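Local coordinates for protein N-acetylmuramoyl-L-alanine amidase (PDB 7AGM) that hydrolyses the amide bond between N-acetylmuramic acid and L-alanine in peptidoglycan, probably using its bound zinc ion, at residues A[134-146]-A[173-185]. Sequence-based numbering, arbitrary orientation.
Sequences PSVQFAKVMRDQL and LAQFPSVLVECGN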
loop_
_atom_site.group_PDB
_atom_site.type_symbol
_atom_site.label_atom_id
_atom_site.label_comp_id
_atom_site.label_asym_id
_atom_site.label_seq_id
_atom_site.Cartn_x
_atom_site.Cartn_y
_atom_site.Cartn_z
ATOM N N PRO A 134 -8.617 8.819 -11.870
ATOM C CA PRO A 134 -9.038 8.394 -10.521
ATOM C C PRO A 134 -7.897 8.042 -9.576
ATOM O O PRO A 134 -7.976 8.371 -8.387
ATOM C CB PRO A 134 -9.963 7.202 -10.797
ATOM C CG PRO A 134 -10.495 7.465 -12.187
ATOM C CD PRO A 134 -9.367 8.128 -12.936
ATOM N N SER A 135 -6.832 7.398 -10.058
ATOM C CA SER A 135 -5.745 7.044 -9.143
ATOM C C SER A 135 -5.004 8.274 -8.630
ATOM O O SER A 135 -4.530 8.270 -7.485
ATOM C CB SER A 135 -4.761 6.076 -9.799
ATOM O OG SER A 135 -5.354 4.804 -9.941
ATOM N N VAL A 136 -4.885 9.320 -9.455
ATOM C CA VAL A 136 -4.292 10.571 -8.987
ATOM C C VAL A 136 -5.173 11.207 -7.920
ATOM O O VAL A 136 -4.681 11.669 -6.885
ATOM C CB VAL A 136 -4.023 11.519 -10.173
ATOM C CG1 VAL A 136 -3.504 12.880 -9.685
ATOM C CG2 VAL A 136 -3.025 10.883 -11.150
ATOM N N GLN A 137 -6.493 11.226 -8.146
ATOM C CA GLN A 137 -7.403 11.730 -7.126
ATOM C C GLN A 137 -7.315 10.897 -5.850
ATOM O O GLN A 137 -7.314 11.444 -4.736
ATOM C CB GLN A 137 -8.831 11.747 -7.669
ATOM C CG GLN A 137 -9.003 12.702 -8.853
ATOM C CD GLN A 137 -10.294 12.476 -9.617
ATOM O OE1 GLN A 137 -11.102 11.621 -9.258
ATOM N NE2 GLN A 137 -10.490 13.244 -10.682
ATOM N N PHE A 138 -7.249 9.571 -5.992
ATOM C CA PHE A 138 -7.118 8.691 -4.832
ATOM C C PHE A 138 -5.843 9.014 -4.059
ATOM O O PHE A 138 -5.866 9.125 -2.826
ATOM C CB PHE A 138 -7.091 7.249 -5.344
ATOM C CG PHE A 138 -7.272 6.182 -4.278
ATOM C CD1 PHE A 138 -7.608 6.490 -2.955
ATOM C CD2 PHE A 138 -7.096 4.846 -4.622
ATOM C CE1 PHE A 138 -7.772 5.470 -1.998
ATOM C CE2 PHE A 138 -7.243 3.828 -3.672
ATOM C CZ PHE A 138 -7.589 4.149 -2.361
ATOM N N ALA A 139 -4.723 9.201 -4.770
ATOM C CA ALA A 139 -3.472 9.525 -4.093
ATOM C C ALA A 139 -3.618 10.792 -3.257
ATOM O O ALA A 139 -3.156 10.844 -2.112
ATOM C CB ALA A 139 -2.332 9.655 -5.101
ATOM N N LYS A 140 -4.305 11.801 -3.795
ATOM C CA LYS A 140 -4.469 13.054 -3.067
ATOM C C LYS A 140 -5.366 12.876 -1.845
ATOM O O LYS A 140 -5.052 13.389 -0.765
ATOM C CB LYS A 140 -5.015 14.133 -4.003
ATOM C CG LYS A 140 -4.094 14.453 -5.171
ATOM C CD LYS A 140 -4.649 15.577 -6.035
ATOM C CE LYS A 140 -3.698 15.912 -7.172
ATOM N NZ LYS A 140 -4.194 17.039 -8.006
ATOM N N VAL A 141 -6.484 12.156 -1.992
ATOM C CA VAL A 141 -7.363 11.922 -0.847
ATOM C C VAL A 141 -6.623 11.144 0.237
ATOM O O VAL A 141 -6.716 11.458 1.434
ATOM C CB VAL A 141 -8.637 11.181 -1.297
ATOM C CG1 VAL A 141 -9.490 10.814 -0.092
ATOM C CG2 VAL A 141 -9.445 12.012 -2.308
ATOM N N MET A 142 -5.872 10.119 -0.167
ATOM C CA MET A 142 -5.127 9.314 0.798
ATOM C C MET A 142 -4.069 10.150 1.510
ATOM O O MET A 142 -3.949 10.112 2.743
ATOM C CB MET A 142 -4.483 8.130 0.084
ATOM C CG MET A 142 -3.687 7.214 1.013
ATOM S SD MET A 142 -4.701 6.338 2.222
ATOM C CE MET A 142 -5.447 5.081 1.184
ATOM N N ARG A 143 -3.296 10.928 0.744
ATOM C CA ARG A 143 -2.309 11.834 1.334
ATOM C C ARG A 143 -2.956 12.792 2.331
ATOM O O ARG A 143 -2.439 13.002 3.442
ATOM C CB ARG A 143 -1.638 12.620 0.212
ATOM C CG ARG A 143 -0.533 13.559 0.667
ATOM C CD ARG A 143 -0.770 14.977 0.177
ATOM N NE ARG A 143 -1.671 15.699 1.064
ATOM C CZ ARG A 143 -1.276 16.380 2.142
ATOM N NH1 ARG A 143 0.013 16.438 2.469
ATOM N NH2 ARG A 143 -2.171 17.006 2.895
ATOM N N ASP A 144 -4.111 13.361 1.965
ATOM C CA ASP A 144 -4.779 14.316 2.841
ATOM C C ASP A 144 -5.229 13.657 4.141
ATOM O O ASP A 144 -5.123 14.255 5.219
ATOM C CB ASP A 144 -5.967 14.958 2.119
ATOM C CG ASP A 144 -5.550 16.011 1.110
ATOM O OD1 ASP A 144 -4.353 16.359 1.046
ATOM O OD2 ASP A 144 -6.435 16.488 0.372
ATOM N N GLN A 145 -5.721 12.418 4.068
ATOM C CA GLN A 145 -6.227 11.773 5.276
ATOM C C GLN A 145 -5.102 11.288 6.180
ATOM O O GLN A 145 -5.243 11.328 7.406
ATOM C CB GLN A 145 -7.207 10.645 4.934
ATOM C CG GLN A 145 -8.542 11.146 4.424
ATOM C CD GLN A 145 -9.139 12.202 5.341
ATOM O OE1 GLN A 145 -9.315 11.965 6.542
ATOM N NE2 GLN A 145 -9.445 13.377 4.787
ATOM N N LEU A 146 -3.985 10.828 5.606
ATOM C CA LEU A 146 -2.822 10.511 6.426
ATOM C C LEU A 146 -2.306 11.760 7.125
ATOM O O LEU A 146 -2.022 11.743 8.328
ATOM C CB LEU A 146 -1.736 9.875 5.557
ATOM C CG LEU A 146 -2.057 8.464 5.043
ATOM C CD1 LEU A 146 -1.173 8.053 3.886
ATOM C CD2 LEU A 146 -1.903 7.453 6.155
ATOM N N LEU A 173 0.747 -1.988 -13.527
ATOM C CA LEU A 173 -0.109 -2.993 -14.143
ATOM C C LEU A 173 -1.574 -2.865 -13.747
ATOM O O LEU A 173 -2.420 -3.539 -14.349
ATOM C CB LEU A 173 0.413 -4.400 -13.820
ATOM C CG LEU A 173 1.774 -4.769 -14.426
ATOM C CD1 LEU A 173 2.382 -5.994 -13.747
ATOM C CD2 LEU A 173 1.637 -4.994 -15.932
ATOM N N ALA A 174 -1.894 -2.016 -12.769
ATOM C CA ALA A 174 -3.281 -1.875 -12.335
ATOM C C ALA A 174 -4.126 -1.209 -13.409
ATOM O O ALA A 174 -3.707 -0.235 -14.043
ATOM C CB ALA A 174 -3.353 -1.045 -11.052
ATOM N N GLN A 175 -5.344 -1.721 -13.578
ATOM C CA GLN A 175 -6.318 -1.188 -14.522
ATOM C C GLN A 175 -7.517 -0.565 -13.818
ATOM O O GLN A 175 -8.504 -0.215 -14.479
ATOM C CB GLN A 175 -6.748 -2.281 -15.505
ATOM C CG GLN A 175 -5.572 -2.896 -16.268
ATOM C CD GLN A 175 -5.989 -4.052 -17.152
ATOM O OE1 GLN A 175 -7.178 -4.305 -17.337
ATOM N NE2 GLN A 175 -5.012 -4.762 -17.701
ATOM N N PHE A 176 -7.438 -0.409 -12.498
ATOM C CA PHE A 176 -8.463 0.142 -11.626
ATOM C C PHE A 176 -7.746 1.037 -10.631
ATOM O O PHE A 176 -6.521 0.970 -10.516
ATOM C CB PHE A 176 -9.215 -1.011 -10.938
ATOM C CG PHE A 176 -9.857 -1.922 -11.933
ATOM C CD1 PHE A 176 -9.163 -3.000 -12.466
ATOM C CD2 PHE A 176 -11.115 -1.631 -12.425
ATOM C CE1 PHE A 176 -9.733 -3.786 -13.455
ATOM C CE2 PHE A 176 -11.691 -2.418 -13.414
ATOM C CZ PHE A 176 -11.003 -3.494 -13.923
ATOM N N PRO A 177 -8.464 1.920 -9.937
ATOM C CA PRO A 177 -7.784 2.925 -9.106
ATOM C C PRO A 177 -6.897 2.259 -8.061
ATOM O O PRO A 177 -7.316 1.318 -7.380
ATOM C CB PRO A 177 -8.942 3.689 -8.455
ATOM C CG PRO A 177 -10.055 3.542 -9.433
ATOM C CD PRO A 177 -9.916 2.151 -9.988
ATOM N N SER A 178 -5.656 2.752 -7.937
ATOM C CA SER A 178 -4.651 2.036 -7.153
ATOM C C SER A 178 -3.591 2.993 -6.633
ATOM O O SER A 178 -3.092 3.841 -7.384
ATOM C CB SER A 178 -4.004 0.943 -8.010
ATOM O OG SER A 178 -3.099 0.154 -7.258
ATOM N N VAL A 179 -3.271 2.869 -5.341
ATOM C CA VAL A 179 -2.195 3.637 -4.724
ATOM C C VAL A 179 -1.410 2.700 -3.821
ATOM O O VAL A 179 -1.895 1.639 -3.414
ATOM C CB VAL A 179 -2.693 4.866 -3.917
ATOM C CG1 VAL A 179 -3.451 5.858 -4.833
ATOM C CG2 VAL A 179 -3.532 4.425 -2.715
ATOM N N LEU A 180 -0.173 3.092 -3.523
ATOM C CA LEU A 180 0.689 2.343 -2.615
ATOM C C LEU A 180 1.093 3.283 -1.490
ATOM O O LEU A 180 1.644 4.357 -1.745
ATOM C CB LEU A 180 1.904 1.789 -3.367
ATOM C CG LEU A 180 2.850 0.865 -2.580
ATOM C CD1 LEU A 180 3.691 0.027 -3.531
ATOM C CD2 LEU A 180 3.770 1.616 -1.613
ATOM N N VAL A 181 0.790 2.901 -0.251
ATOM C CA VAL A 181 1.079 3.734 0.910
ATOM C C VAL A 181 2.345 3.200 1.573
ATOM O O VAL A 181 2.357 2.069 2.082
ATOM C CB VAL A 181 -0.089 3.757 1.907
ATOM C CG1 VAL A 181 0.291 4.586 3.143
ATOM C CG2 VAL A 181 -1.365 4.274 1.257
ATOM N N GLU A 182 3.414 3.998 1.554
ATOM C CA GLU A 182 4.582 3.764 2.401
ATOM C C GLU A 182 4.314 4.495 3.715
ATOM O O GLU A 182 4.332 5.731 3.762
ATOM C CB GLU A 182 5.864 4.266 1.727
ATOM C CG GLU A 182 6.333 3.444 0.536
ATOM C CD GLU A 182 7.035 2.162 0.924
ATOM O OE1 GLU A 182 7.129 1.887 2.136
ATOM O OE2 GLU A 182 7.499 1.430 0.017
ATOM N N CYS A 183 4.028 3.733 4.779
ATOM C CA CYS A 183 3.520 4.328 6.014
ATOM C C CYS A 183 4.576 5.141 6.745
ATOM O O CYS A 183 4.242 6.128 7.414
ATOM C CB CYS A 183 2.983 3.237 6.941
ATOM S SG CYS A 183 1.514 2.414 6.286
ATOM N N GLY A 184 5.839 4.744 6.639
ATOM C CA GLY A 184 6.900 5.391 7.391
ATOM C C GLY A 184 8.220 4.726 7.086
ATOM O O GLY A 184 8.307 3.815 6.256
ATOM N N ASN A 185 9.252 5.187 7.790
ATOM C CA ASN A 185 10.618 4.705 7.612
ATOM C C ASN A 185 10.946 3.762 8.771
ATOM O O ASN A 185 11.049 4.199 9.922
ATOM C CB ASN A 185 11.568 5.898 7.601
ATOM C CG ASN A 185 13.025 5.497 7.458
ATOM O OD1 ASN A 185 13.343 4.332 7.219
ATOM N ND2 ASN A 185 13.922 6.480 7.579
HETATM O O HOH W 1 -4.716 2.860 -11.601
#
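Ser135 swings OG away from its own carbonyl carbon (chi1 -71°), to the backbone NH of Ser178 at the start of strand 178-185, while Phe138, with CG trans to its backbone N (chi1 -167°), turns a ring face toward Val179. Helix 134-146 here packs on one face of the central mixed sheet of this Amidase_3-family domain, its direction 33° from that of a strand lying between strands 102-109 and 119-123. At the helix's N-terminal end, Ser178 N donates to Ser135 OG over 2.9 Å. The same hydroxyl meets a water that donates to Phe176 O, so a direct and a water-bridged link tie the hydroxyl to the loop that leads into the strand. Next to it, Pro134 CB rests 3.9 Å from Pro177 CG. Val179 wedges its two methyls against the helix: CG2 sits over one face of the Phe138 ring in a CH-pi contact, 4.0 Å from the centroid, while CG1 reaches the backbone near Ala139 N at 3.6 Å and faces Ala139 CB. Phe215 of helix 198-219 stacks with the Phe138 ring, joining a second helix to this buried layer. The zinc-binding His107 lies on the adjacent strand, its side chain about 7 Å from that of Val181. Farther along, Val181 divides its methyls, CG2 against Met142 CG at 3.8 Å and CG1 against Leu146 CD1, also at 3.8 Å.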